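Local coordinates for protein aminopeptidase C (Lactobacillus rhamnosus, PDB 4K7C) that probably removes amino-terminal residues from peptides as a papain-like cysteine aminopeptidase, its chains gathered in an assembly of six, at residues I54-G59 with K307-G312; Q261-A266 with L294-D299; V367-D372 with K382-W387. All blocks are in the same frame, centred on the assembly; numbering follows the deposited sequence.

Contact 1: residues I54-G59 with K307-G312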
ATOM      1  N   ILE A  54     -29.978   7.397 -26.898  1.00 20.46           N
ATOM      2  CA  ILE A  54     -30.932   7.844 -25.847  1.00 22.20           C
ATOM      3  C   ILE A  54     -30.202   7.708 -24.536  1.00 21.21           C
ATOM      4  O   ILE A  54     -29.773   6.608 -24.185  1.00 21.49           O
ATOM      5  CB  ILE A  54     -32.157   6.918 -25.799  1.00 23.39           C
ATOM      6  CG1 ILE A  54     -32.769   7.027 -27.172  1.00 24.12           C
ATOM      7  CG2 ILE A  54     -33.072   7.349 -24.617  1.00 23.46           C
ATOM      8  CD1 ILE A  54     -33.953   6.172 -27.363  1.00 29.25           C
ATOM      9  N   GLU A  55     -29.990   8.818 -23.867  1.00 18.40           N
ATOM     10  CA  GLU A  55     -29.265   8.807 -22.627  1.00 19.96           C
ATOM     11  C   GLU A  55     -29.860   9.753 -21.625  1.00 19.78           C
ATOM     12  O   GLU A  55     -29.890  10.976 -21.873  1.00 21.11           O
ATOM     13  CB  GLU A  55     -27.836   9.180 -22.889  1.00 19.39           C
ATOM     14  CG  GLU A  55     -26.955   8.929 -21.674  1.00 19.89           C
ATOM     15  CD  GLU A  55     -25.475   9.195 -21.993  1.00 23.99           C
ATOM     16  OE1 GLU A  55     -25.196   9.959 -22.939  1.00 22.38           O
ATOM     17  OE2 GLU A  55     -24.584   8.656 -21.330  1.00 25.70           O
ATOM     18  N   LEU A  56     -30.278   9.241 -20.479  1.00 19.94           N
ATOM     19  CA  LEU A  56     -30.793  10.099 -19.407  1.00 20.02           C
ATOM     20  C   LEU A  56     -29.628  10.696 -18.624  1.00 21.19           C
ATOM     21  O   LEU A  56     -28.550  10.080 -18.475  1.00 18.39           O
ATOM     22  CB  LEU A  56     -31.693   9.307 -18.434  1.00 19.79           C
ATOM     23  CG  LEU A  56     -32.765   8.436 -19.131  1.00 21.43           C
ATOM     24  CD1 LEU A  56     -33.630   7.666 -18.149  1.00 23.31           C
ATOM     25  CD2 LEU A  56     -33.595   9.184 -20.097  1.00 24.50           C
ATOM     26  N   ASP A  57     -29.886  11.853 -18.055  1.00 20.37           N
ATOM     27  CA  ASP A  57     -28.863  12.500 -17.250  1.00 25.36           C
ATOM     28  C   ASP A  57     -29.093  12.057 -15.786  1.00 25.57           C
ATOM     29  O   ASP A  57     -30.047  12.513 -15.129  1.00 25.79           O
ATOM     30  CB  ASP A  57     -29.012  13.991 -17.479  1.00 30.66           C
ATOM     31  CG  ASP A  57     -28.043  14.803 -16.656  1.00 41.96           C
ATOM     32  OD1 ASP A  57     -27.132  14.174 -16.017  1.00 48.05           O
ATOM     33  OD2 ASP A  57     -28.211  16.061 -16.653  1.00 41.34           O
ATOM     34  N   THR A  58     -28.293  11.125 -15.267  1.00 22.61           N
ATOM     35  CA  THR A  58     -28.574  10.505 -13.956  1.00 22.54           C
ATOM     36  C   THR A  58     -27.503  10.709 -12.884  1.00 22.89           C
ATOM     37  O   THR A  58     -27.639  10.237 -11.753  1.00 27.25           O
ATOM     38  CB  THR A  58     -28.876   9.009 -14.101  1.00 22.06           C
ATOM     39  OG1 THR A  58     -27.795   8.346 -14.774  1.00 22.42           O
ATOM     40  CG2 THR A  58     -30.225   8.730 -14.871  1.00 25.47           C
ATOM     41  N   GLY A  59     -26.436  11.426 -13.221  1.00 21.05           N
ATOM     42  CA  GLY A  59     -25.418  11.788 -12.218  1.00 21.90           C
ATOM     43  C   GLY A  59     -24.660  10.573 -11.601  1.00 19.87           C
ATOM     44  O   GLY A  59     -24.465   9.549 -12.264  1.00 19.93           O
ATOM     45  N   LYS A 307     -39.597   2.448 -24.856  1.00 21.71           N
ATOM     46  CA  LYS A 307     -40.669   3.433 -24.755  1.00 25.83           C
ATOM     47  C   LYS A 307     -40.525   4.272 -23.459  1.00 21.04           C
ATOM     48  O   LYS A 307     -40.540   5.530 -23.458  1.00 22.74           O
ATOM     49  CB  LYS A 307     -42.004   2.685 -24.812  1.00 27.59           C
ATOM     50  CG  LYS A 307     -43.163   3.613 -25.011  1.00 34.74           C
ATOM     51  CD  LYS A 307     -44.448   2.825 -25.205  1.00 41.13           C
ATOM     52  CE  LYS A 307     -45.585   3.763 -25.601  1.00 46.98           C
ATOM     53  NZ  LYS A 307     -46.833   2.970 -25.520  1.00 52.72           N
ATOM     54  N   GLN A 308     -40.260   3.599 -22.363  1.00 21.16           N
ATOM     55  CA  GLN A 308     -40.067   4.263 -21.085  1.00 21.90           C
ATOM     56  C   GLN A 308     -38.792   5.158 -21.106  1.00 21.53           C
ATOM     57  O   GLN A 308     -38.800   6.333 -20.683  1.00 20.42           O
ATOM     58  CB  GLN A 308     -40.091   3.223 -19.938  1.00 20.70           C
ATOM     59  CG  GLN A 308     -40.044   3.818 -18.563  1.00 21.29           C
ATOM     60  CD  GLN A 308     -40.653   2.947 -17.495  1.00 23.16           C
ATOM     61  OE1 GLN A 308     -41.764   2.428 -17.655  1.00 22.77           O
ATOM     62  NE2 GLN A 308     -39.937   2.784 -16.375  1.00 24.60           N
ATOM     63  N   LEU A 309     -37.685   4.607 -21.598  1.00 20.29           N
ATOM     64  CA  LEU A 309     -36.477   5.430 -21.794  1.00 19.44           C
ATOM     65  C   LEU A 309     -36.690   6.662 -22.681  1.00 17.39           C
ATOM     66  O   LEU A 309     -36.221   7.753 -22.366  1.00 21.58           O
ATOM     67  CB  LEU A 309     -35.286   4.539 -22.319  1.00 21.47           C
ATOM     68  CG  LEU A 309     -34.838   3.496 -21.269  1.00 20.47           C
ATOM     69  CD1 LEU A 309     -33.846   2.537 -21.927  1.00 23.00           C
ATOM     70  CD2 LEU A 309     -34.175   4.171 -20.049  1.00 20.48           C
ATOM     71  N   LYS A 310     -37.446   6.501 -23.769  1.00 21.54           N
ATOM     72  CA  LYS A 310     -37.633   7.580 -24.724  1.00 24.23           C
ATOM     73  C   LYS A 310     -38.509   8.695 -24.092  1.00 22.13           C
ATOM     74  O   LYS A 310     -38.389   9.868 -24.431  1.00 27.86           O
ATOM     75  CB  LYS A 310     -38.261   7.050 -25.998  1.00 24.83           C
ATOM     76  CG  LYS A 310     -37.329   6.379 -26.965  1.00 28.29           C
ATOM     77  CD  LYS A 310     -38.151   5.952 -28.180  1.00 31.04           C
ATOM     78  CE  LYS A 310     -37.269   5.599 -29.330  1.00 35.21           C
ATOM     79  NZ  LYS A 310     -38.104   4.990 -30.401  1.00 39.40           N
ATOM     80  N   ALA A 311     -39.321   8.314 -23.095  1.00 23.30           N
ATOM     81  CA  ALA A 311     -40.065   9.252 -22.280  1.00 23.20           C
ATOM     82  C   ALA A 311     -39.289   9.930 -21.184  1.00 28.44           C
ATOM     83  O   ALA A 311     -39.846  10.730 -20.480  1.00 27.69           O
ATOM     84  CB  ALA A 311     -41.278   8.554 -21.701  1.00 23.79           C
ATOM     85  N   GLY A 312     -38.016   9.569 -20.972  1.00 25.56           N
ATOM     86  CA  GLY A 312     -37.166  10.227 -20.011  1.00 21.84           C
ATOM     87  C   GLY A 312     -37.181   9.551 -18.648  1.00 20.12           C
ATOM     88  O   GLY A 312     -36.721  10.105 -17.660  1.00 20.93           O
TER
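Ile54 of the short strand 54-55 and Leu56 just beyond it reach across to the last turn of a helix, and the contact between the two segments is made by packing alone. Ile54 has CG1 anti to its carbonyl carbon (chi1 -60°) and a straight chi2, so CD1 runs out beside the stem of Lys310. The two chains cross obliquely, and CD1 presses against Lys310 CG at 3.4 Å, tighter than a usual van der Waals contact. Beyond that point the lysine stays extended, and its CE is still 3.9 Å from Ile54 CD1. Leu56 approaches differently, crossing Leu309 at about a right angle: its CD1 meets Leu309 CD2 at 4.0 Å. Its other methyl, CD2, lies 3.7 Å from Gly312 CA. Ile54 CG2 and Leu56 CD2 both rest near Leu309 O, the carbonyl that accepts Gly312 N at 2.9 Å. Gly312 leaves the helix with phi 93° and closes a Schellman motif; Ile54 and Leu56 thus pack on the C-terminal end of helix 298-310. Glu55, between the two aliphatic residues, points away. In the fold, backbone bonds from Ile54 to Val371 and from Leu56 to Thr369 attach this segment to strand 364-374, while Leu309 also packs on Val315 of strand 315-319 and Lys310 on Leu373.

Contact 2: residues Q261-A266 with L294-D299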
ATOM      1  N   GLN A 261     -45.730  -2.003 -13.054  1.00 20.14           N
ATOM      2  CA  GLN A 261     -45.884  -3.426 -13.225  1.00 19.83           C
ATOM      3  C   GLN A 261     -44.492  -4.099 -13.439  1.00 18.40           C
ATOM      4  O   GLN A 261     -43.742  -3.716 -14.316  1.00 20.29           O
ATOM      5  CB  GLN A 261     -46.798  -3.692 -14.387  1.00 19.52           C
ATOM      6  CG  GLN A 261     -47.074  -5.146 -14.696  1.00 20.16           C
ATOM      7  CD  GLN A 261     -47.734  -5.841 -13.561  1.00 21.80           C
ATOM      8  OE1 GLN A 261     -48.814  -5.420 -13.087  1.00 22.89           O
ATOM      9  NE2 GLN A 261     -47.170  -6.917 -13.138  1.00 19.73           N
ATOM     10  N   SER A 262     -44.285  -5.143 -12.675  1.00 19.12           N
ATOM     11  CA  SER A 262     -43.168  -6.050 -12.856  1.00 19.07           C
ATOM     12  C   SER A 262     -43.465  -6.902 -14.065  1.00 19.73           C
ATOM     13  O   SER A 262     -44.486  -7.575 -14.107  1.00 20.57           O
ATOM     14  CB  SER A 262     -42.923  -6.880 -11.634  1.00 23.26           C
ATOM     15  OG  SER A 262     -41.880  -7.835 -11.914  1.00 23.07           O
ATOM     16  N   ILE A 263     -42.572  -6.844 -15.026  1.00 18.65           N
ATOM     17  CA  ILE A 263     -42.640  -7.635 -16.267  1.00 20.76           C
ATOM     18  C   ILE A 263     -41.479  -8.593 -16.279  1.00 21.65           C
ATOM     19  O   ILE A 263     -40.340  -8.165 -15.967  1.00 19.10           O
ATOM     20  CB  ILE A 263     -42.651  -6.668 -17.435  1.00 24.29           C
ATOM     21  CG1 ILE A 263     -43.999  -5.861 -17.336  1.00 29.37           C
ATOM     22  CG2 ILE A 263     -42.629  -7.409 -18.745  1.00 20.95           C
ATOM     23  CD1 ILE A 263     -44.085  -4.758 -18.288  1.00 34.31           C
ATOM     24  N   ILE A 264     -41.762  -9.862 -16.602  1.00 18.17           N
ATOM     25  CA  ILE A 264     -40.670 -10.869 -16.714  1.00 19.68           C
ATOM     26  C   ILE A 264     -40.626 -11.412 -18.108  1.00 19.99           C
ATOM     27  O   ILE A 264     -41.586 -11.239 -18.873  1.00 17.40           O
ATOM     28  CB  ILE A 264     -40.772 -11.992 -15.670  1.00 20.34           C
ATOM     29  CG1 ILE A 264     -42.043 -12.849 -15.803  1.00 20.65           C
ATOM     30  CG2 ILE A 264     -40.621 -11.405 -14.304  1.00 22.47           C
ATOM     31  CD1 ILE A 264     -42.160 -14.059 -14.893  1.00 21.46           C
ATOM     32  N   ASN A 265     -39.494 -12.063 -18.453  1.00 18.52           N
ATOM     33  CA  ASN A 265     -39.368 -12.821 -19.681  1.00 20.19           C
ATOM     34  C   ASN A 265     -38.751 -14.140 -19.276  1.00 19.61           C
ATOM     35  O   ASN A 265     -37.515 -14.238 -19.127  1.00 22.33           O
ATOM     36  CB  ASN A 265     -38.487 -12.126 -20.692  1.00 22.54           C
ATOM     37  CG  ASN A 265     -38.272 -12.948 -21.902  1.00 21.17           C
ATOM     38  OD1 ASN A 265     -37.152 -13.308 -22.255  1.00 21.68           O
ATOM     39  ND2 ASN A 265     -39.390 -13.257 -22.602  1.00 20.21           N
ATOM     40  N   ALA A 266     -39.602 -15.128 -19.035  1.00 18.55           N
ATOM     41  CA  ALA A 266     -39.196 -16.424 -18.627  1.00 20.63           C
ATOM     42  C   ALA A 266     -39.831 -17.427 -19.652  1.00 20.39           C
ATOM     43  O   ALA A 266     -41.022 -17.783 -19.539  1.00 23.79           O
ATOM     44  CB  ALA A 266     -39.638 -16.642 -17.245  1.00 18.71           C
ATOM     45  N   LEU A 294     -45.884 -10.113 -14.759  1.00 20.13           N
ATOM     46  CA  LEU A 294     -46.491 -10.304 -16.080  1.00 18.12           C
ATOM     47  C   LEU A 294     -45.408 -10.816 -17.053  1.00 18.80           C
ATOM     48  O   LEU A 294     -44.453 -10.079 -17.392  1.00 18.64           O
ATOM     49  CB  LEU A 294     -47.060  -8.984 -16.584  1.00 20.13           C
ATOM     50  CG  LEU A 294     -47.626  -8.840 -17.965  1.00 21.10           C
ATOM     51  CD1 LEU A 294     -48.819  -9.771 -18.025  1.00 23.27           C
ATOM     52  CD2 LEU A 294     -47.990  -7.418 -18.254  1.00 23.81           C
ATOM     53  N   ASN A 295     -45.570 -12.061 -17.494  1.00 19.19           N
ATOM     54  CA  ASN A 295     -44.650 -12.651 -18.437  1.00 19.39           C
ATOM     55  C   ASN A 295     -44.964 -12.278 -19.852  1.00 21.02           C
ATOM     56  O   ASN A 295     -46.098 -12.497 -20.317  1.00 23.60           O
ATOM     57  CB  ASN A 295     -44.705 -14.159 -18.323  1.00 17.57           C
ATOM     58  CG  ASN A 295     -43.430 -14.801 -18.835  1.00 18.64           C
ATOM     59  OD1 ASN A 295     -42.366 -14.155 -18.899  1.00 20.43           O
ATOM     60  ND2 ASN A 295     -43.514 -16.033 -19.221  1.00 20.94           N
ATOM     61  N   LEU A 296     -43.985 -11.698 -20.551  1.00 18.83           N
ATOM     62  CA  LEU A 296     -44.108 -11.295 -21.936  1.00 18.87           C
ATOM     63  C   LEU A 296     -42.897 -11.760 -22.735  1.00 22.20           C
ATOM     64  O   LEU A 296     -41.788 -11.925 -22.175  1.00 20.60           O
ATOM     65  CB  LEU A 296     -44.173  -9.785 -22.028  1.00 20.50           C
ATOM     66  CG  LEU A 296     -45.357  -9.136 -21.298  1.00 19.26           C
ATOM     67  CD1 LEU A 296     -45.217  -7.647 -21.427  1.00 19.91           C
ATOM     68  CD2 LEU A 296     -46.700  -9.606 -21.919  1.00 22.47           C
ATOM     69  N   ASP A 297     -43.110 -11.911 -24.039  1.00 20.53           N
ATOM     70  CA  ASP A 297     -42.040 -12.226 -24.983  0.50 22.79           C
ATOM     71  C   ASP A 297     -40.986 -11.112 -24.986  1.00 22.47           C
ATOM     72  O   ASP A 297     -41.272  -9.957 -24.680  1.00 19.95           O
ATOM     73  CB  ASP A 297     -42.601 -12.393 -26.392  0.50 23.02           C
ATOM     74  CG  ASP A 297     -43.039 -11.104 -26.978  0.50 24.20           C
ATOM     75  OD1 ASP A 297     -44.109 -10.623 -26.574  0.50 24.28           O
ATOM     76  OD2 ASP A 297     -42.321 -10.565 -27.837  0.50 27.16           O
ATOM     77  N   ILE A 298     -39.786 -11.463 -25.386  1.00 22.89           N
ATOM     78  CA  ILE A 298     -38.620 -10.569 -25.267  1.00 21.87           C
ATOM     79  C   ILE A 298     -38.740  -9.384 -26.162  1.00 22.78           C
ATOM     80  O   ILE A 298     -38.376  -8.330 -25.739  1.00 21.03           O
ATOM     81  CB  ILE A 298     -37.252 -11.328 -25.494  1.00 23.27           C
ATOM     82  CG1 ILE A 298     -36.018 -10.495 -25.062  1.00 20.73           C
ATOM     83  CG2 ILE A 298     -37.118 -11.736 -26.952  1.00 25.31           C
ATOM     84  CD1 ILE A 298     -36.098 -10.071 -23.596  1.00 23.14           C
ATOM     85  N   ASP A 299     -39.323  -9.476 -27.350  1.00 22.28           N
ATOM     86  CA  ASP A 299     -39.475  -8.247 -28.167  1.00 23.73           C
ATOM     87  C   ASP A 299     -40.375  -7.159 -27.524  1.00 22.35           C
ATOM     88  O   ASP A 299     -40.065  -5.956 -27.548  1.00 22.69           O
ATOM     89  CB  ASP A 299     -40.031  -8.620 -29.574  1.00 24.89           C
ATOM     90  CG  ASP A 299     -38.983  -9.373 -30.424  1.00 33.93           C
ATOM     91  OD1 ASP A 299     -37.774  -9.179 -30.228  1.00 28.55           O
ATOM     92  OD2 ASP A 299     -39.390 -10.151 -31.268  1.00 36.99           O
TER
HETATM   93  O   HOH W   1     -39.444 -14.331 -25.502  1.00 24.87           O
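The carboxamide of Asn295 bonds both the N and the O of Ala266, which fixes its rotation: OD1 accepts Ala266 N at 2.9 Å on an in-plane lone pair, and ND2 donates a hydrogen bond to Ala266 O at 3.1 Å, with Ala266 O close to the amide plane of Asn295 but ND2 above the carbonyl plane of Ala266. Its OD1 also comes within 3.0 Å of Ile264 O, two acceptors whose mutual repulsion is probably offset by the donors each receives. The second amide, Asn265, uses ND2 twice: it bonds Leu296 O at 2.8 Å on a lone pair, and a water that also accepts from Ile298 N. Its OD1 lies near Ile298 CD1 and binds Lys351. At the other end Ser262 O takes two donors, Leu294 N almost straight (174°) and Gln261 NE2 from above the carbonyl plane. Between them, Ile264 N bonds Leu294 O, and Leu296 N meets Ile264 O nearly along its C=O axis. Ile263 CG2 touches Leu296 CD1 at 3.7 Å, with Leu304 of the following helix behind. What results is a parallel strand pair whose second strand leads through Leu296 and Asp297 into helix 298-310, with Asp297 at the N-cap, its OD1 also hydrogen-bonded to Thr300 OG1.

Contact 3: residues V367-D372 with K382-W387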
ATOM      1  N   VAL A 367     -30.386  -0.494 -13.051  1.00 16.37           N
ATOM      2  CA  VAL A 367     -31.246   0.456 -13.683  1.00 15.08           C
ATOM      3  C   VAL A 367     -30.719   0.753 -15.119  1.00 16.36           C
ATOM      4  O   VAL A 367     -29.543   1.056 -15.312  1.00 16.27           O
ATOM      5  CB  VAL A 367     -31.354   1.768 -12.814  1.00 16.87           C
ATOM      6  CG1 VAL A 367     -32.179   2.838 -13.552  1.00 15.95           C
ATOM      7  CG2 VAL A 367     -31.878   1.508 -11.453  1.00 17.44           C
ATOM      8  N   LEU A 368     -31.617   0.632 -16.090  1.00 15.91           N
ATOM      9  CA  LEU A 368     -31.384   1.158 -17.444  1.00 16.30           C
ATOM     10  C   LEU A 368     -31.568   2.651 -17.468  1.00 16.70           C
ATOM     11  O   LEU A 368     -32.634   3.153 -17.054  1.00 17.49           O
ATOM     12  CB  LEU A 368     -32.347   0.516 -18.482  1.00 17.32           C
ATOM     13  CG  LEU A 368     -32.358  -1.023 -18.345  1.00 18.47           C
ATOM     14  CD1 LEU A 368     -33.490  -1.565 -19.154  1.00 16.66           C
ATOM     15  CD2 LEU A 368     -31.070  -1.692 -18.879  1.00 18.96           C
ATOM     16  N   THR A 369     -30.553   3.324 -17.979  1.00 16.98           N
ATOM     17  CA  THR A 369     -30.525   4.808 -18.096  1.00 15.99           C
ATOM     18  C   THR A 369     -30.220   5.329 -19.485  1.00 15.79           C
ATOM     19  O   THR A 369     -30.080   6.510 -19.686  1.00 15.98           O
ATOM     20  CB  THR A 369     -29.600   5.466 -17.058  1.00 16.90           C
ATOM     21  OG1 THR A 369     -28.223   5.252 -17.429  1.00 18.23           O
ATOM     22  CG2 THR A 369     -29.895   4.928 -15.580  1.00 18.84           C
ATOM     23  N   GLY A 370     -30.271   4.440 -20.461  1.00 19.14           N
ATOM     24  CA  GLY A 370     -29.913   4.792 -21.843  1.00 17.73           C
ATOM     25  C   GLY A 370     -29.998   3.539 -22.689  1.00 18.00           C
ATOM     26  O   GLY A 370     -30.038   2.406 -22.169  1.00 16.20           O
ATOM     27  N   VAL A 371     -30.098   3.782 -23.991  1.00 18.08           N
ATOM     28  CA  VAL A 371     -30.137   2.743 -25.044  1.00 17.49           C
ATOM     29  C   VAL A 371     -29.676   3.356 -26.311  1.00 17.54           C
ATOM     30  O   VAL A 371     -30.015   4.501 -26.577  1.00 20.66           O
ATOM     31  CB  VAL A 371     -31.554   2.045 -25.166  1.00 18.49           C
ATOM     32  CG1 VAL A 371     -32.633   3.020 -25.669  1.00 20.33           C
ATOM     33  CG2 VAL A 371     -31.418   0.758 -25.957  1.00 18.61           C
ATOM     34  N   ASP A 372     -28.781   2.672 -27.028  1.00 16.91           N
ATOM     35  CA  ASP A 372     -28.284   3.105 -28.318  1.00 18.78           C
ATOM     36  C   ASP A 372     -29.175   2.393 -29.308  1.00 18.26           C
ATOM     37  O   ASP A 372     -29.219   1.115 -29.399  1.00 21.06           O
ATOM     38  CB  ASP A 372     -26.820   2.674 -28.534  1.00 17.69           C
ATOM     39  CG  ASP A 372     -26.130   3.459 -29.624  1.00 17.96           C
ATOM     40  OD1 ASP A 372     -26.475   4.632 -29.837  1.00 15.23           O
ATOM     41  OD2 ASP A 372     -25.175   2.911 -30.225  1.00 18.18           O
ATOM     42  N   LYS A 382     -27.409   1.296 -21.492  1.00 17.93           N
ATOM     43  CA  LYS A 382     -26.644   1.935 -20.455  1.00 18.27           C
ATOM     44  C   LYS A 382     -27.199   1.552 -19.097  1.00 17.16           C
ATOM     45  O   LYS A 382     -28.427   1.634 -18.819  1.00 15.98           O
ATOM     46  CB  LYS A 382     -26.613   3.446 -20.607  1.00 16.21           C
ATOM     47  CG  LYS A 382     -25.835   4.185 -19.539  1.00 18.53           C
ATOM     48  CD  LYS A 382     -25.786   5.692 -19.767  1.00 17.70           C
ATOM     49  CE  LYS A 382     -24.679   6.292 -18.901  1.00 19.24           C
ATOM     50  NZ  LYS A 382     -24.820   7.746 -18.700  1.00 20.95           N
ATOM     51  N   VAL A 383     -26.300   1.165 -18.212  1.00 17.54           N
ATOM     52  CA  VAL A 383     -26.697   0.520 -16.952  1.00 16.55           C
ATOM     53  C   VAL A 383     -26.107   1.232 -15.744  1.00 16.19           C
ATOM     54  O   VAL A 383     -24.867   1.326 -15.582  1.00 16.81           O
ATOM     55  CB  VAL A 383     -26.264  -0.960 -16.928  1.00 17.14           C
ATOM     56  CG1 VAL A 383     -26.568  -1.661 -15.583  1.00 19.89           C
ATOM     57  CG2 VAL A 383     -26.960  -1.633 -18.011  1.00 17.05           C
ATOM     58  N   GLU A 384     -26.968   1.730 -14.888  1.00 16.67           N
ATOM     59  CA  GLU A 384     -26.498   2.264 -13.622  1.00 15.59           C
ATOM     60  C   GLU A 384     -26.328   1.176 -12.616  1.00 18.04           C
ATOM     61  O   GLU A 384     -27.293   0.486 -12.238  1.00 16.66           O
ATOM     62  CB  GLU A 384     -27.449   3.371 -13.030  1.00 16.81           C
ATOM     63  CG  GLU A 384     -26.937   3.871 -11.661  1.00 17.21           C
ATOM     64  CD  GLU A 384     -27.832   4.926 -11.056  1.00 21.44           C
ATOM     65  OE1 GLU A 384     -28.957   5.078 -11.588  1.00 19.75           O
ATOM     66  OE2 GLU A 384     -27.483   5.462  -9.995  1.00 18.73           O
ATOM     67  N   ASN A 385     -25.075   0.989 -12.158  1.00 16.50           N
ATOM     68  CA  ASN A 385     -24.802  -0.010 -11.139  1.00 17.64           C
ATOM     69  C   ASN A 385     -24.703   0.682  -9.793  1.00 18.51           C
ATOM     70  O   ASN A 385     -24.807   1.883  -9.746  1.00 17.75           O
ATOM     71  CB  ASN A 385     -23.552  -0.864 -11.425  1.00 18.94           C
ATOM     72  CG  ASN A 385     -23.631  -2.287 -10.817  1.00 20.75           C
ATOM     73  OD1 ASN A 385     -24.473  -2.627  -9.987  1.00 19.69           O
ATOM     74  ND2 ASN A 385     -22.716  -3.142 -11.263  1.00 22.55           N
ATOM     75  N   SER A 386     -24.621  -0.109  -8.725  1.00 17.14           N
ATOM     76  CA  SER A 386     -24.632   0.377  -7.314  1.00 18.55           C
ATOM     77  C   SER A 386     -23.419  -0.173  -6.558  1.00 18.50           C
ATOM     78  O   SER A 386     -23.477  -0.586  -5.375  1.00 19.25           O
ATOM     79  CB  SER A 386     -25.950  -0.012  -6.597  1.00 19.12           C
ATOM     80  OG  SER A 386     -26.241  -1.405  -6.659  1.00 19.11           O
ATOM     81  N   TRP A 387     -22.288  -0.232  -7.272  1.00 17.54           N
ATOM     82  CA  TRP A 387     -21.039  -0.729  -6.714  1.00 18.23           C
ATOM     83  C   TRP A 387     -20.002   0.355  -6.576  1.00 18.83           C
ATOM     84  O   TRP A 387     -18.791   0.052  -6.455  1.00 18.18           O
ATOM     85  CB  TRP A 387     -20.463  -1.864  -7.604  1.00 18.01           C
ATOM     86  CG  TRP A 387     -21.278  -3.076  -7.632  1.00 18.59           C
ATOM     87  CD1 TRP A 387     -22.339  -3.424  -6.785  1.00 20.72           C
ATOM     88  CD2 TRP A 387     -21.148  -4.183  -8.584  1.00 18.71           C
ATOM     89  NE1 TRP A 387     -22.821  -4.652  -7.171  1.00 19.98           N
ATOM     90  CE2 TRP A 387     -22.147  -5.118  -8.280  1.00 21.66           C
ATOM     91  CE3 TRP A 387     -20.282  -4.436  -9.648  1.00 19.67           C
ATOM     92  CZ2 TRP A 387     -22.276  -6.327  -8.964  1.00 21.88           C
ATOM     93  CZ3 TRP A 387     -20.439  -5.640 -10.403  1.00 19.96           C
ATOM     94  CH2 TRP A 387     -21.452  -6.550 -10.072  1.00 23.50           C
TER
HETATM   95  O   HOH W   2     -27.410   7.855 -17.517  1.00 16.71           O
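Lys382 NZ has three partners: a salt bridge to Glu55, a cation-pi contact with Tyr396, and a water that accepts from it at 2.8 Å. The lysine belongs to the second strand of a beta hairpin, 364-374 with 377-384, in the beta-rich part of this papain-like fold. With CG anti to its backbone N (chi1 179°) and every later torsion extended, its chain passes obliquely across Thr369, whose OG1 lies 3.4 Å from Lys382 CG. That hydroxyl meets the same water at 2.7 Å, and Thr369 CG2 lies 3.9 Å from Glu384 CB. An alanine here, without OG1 and CG2, would probably lose the water's bond to the hydroxyl and the packing against the lysine and Glu384 stems. Beneath, Glu384 N reaches Val367 O at 2.7 Å, nearly along the C=O axis, and Thr369 N bonds Lys382 O almost straight. Lys382 N approaches Gly370 O from far above the carbonyl plane (65°), and Gly370 lies close against Lys382 CB. Past the strand, Asn385 OD1 bonds His364 NE2, consistent with the Asn-His pair of the papain-type catalytic triad. Asn385 ND2 sits 3.1 Å above the plane of the Trp387 ring, offset toward its rim.

Contacts 1 and 3 are neighbours, their centres 10 Å apart, and they touch: Leu309 CD2 packs 3.5 Å from Leu368 O, and strands 54-55 and 364-374 run side by side. Contact 2 stands apart, about 21 Å from contact 1 and 19 Å from contact 3 between centres. It is joined to contact 1 by helix 298-310, whose start lies in contact 2 and whose end lies in contact 1. Along the chain, contact 2 is nested inside the long loop closed by contact 1, and contact 3 follows both. One helix and a set of connected strands therefore tie an early strand to the hairpin leading to the probable active-site asparagine.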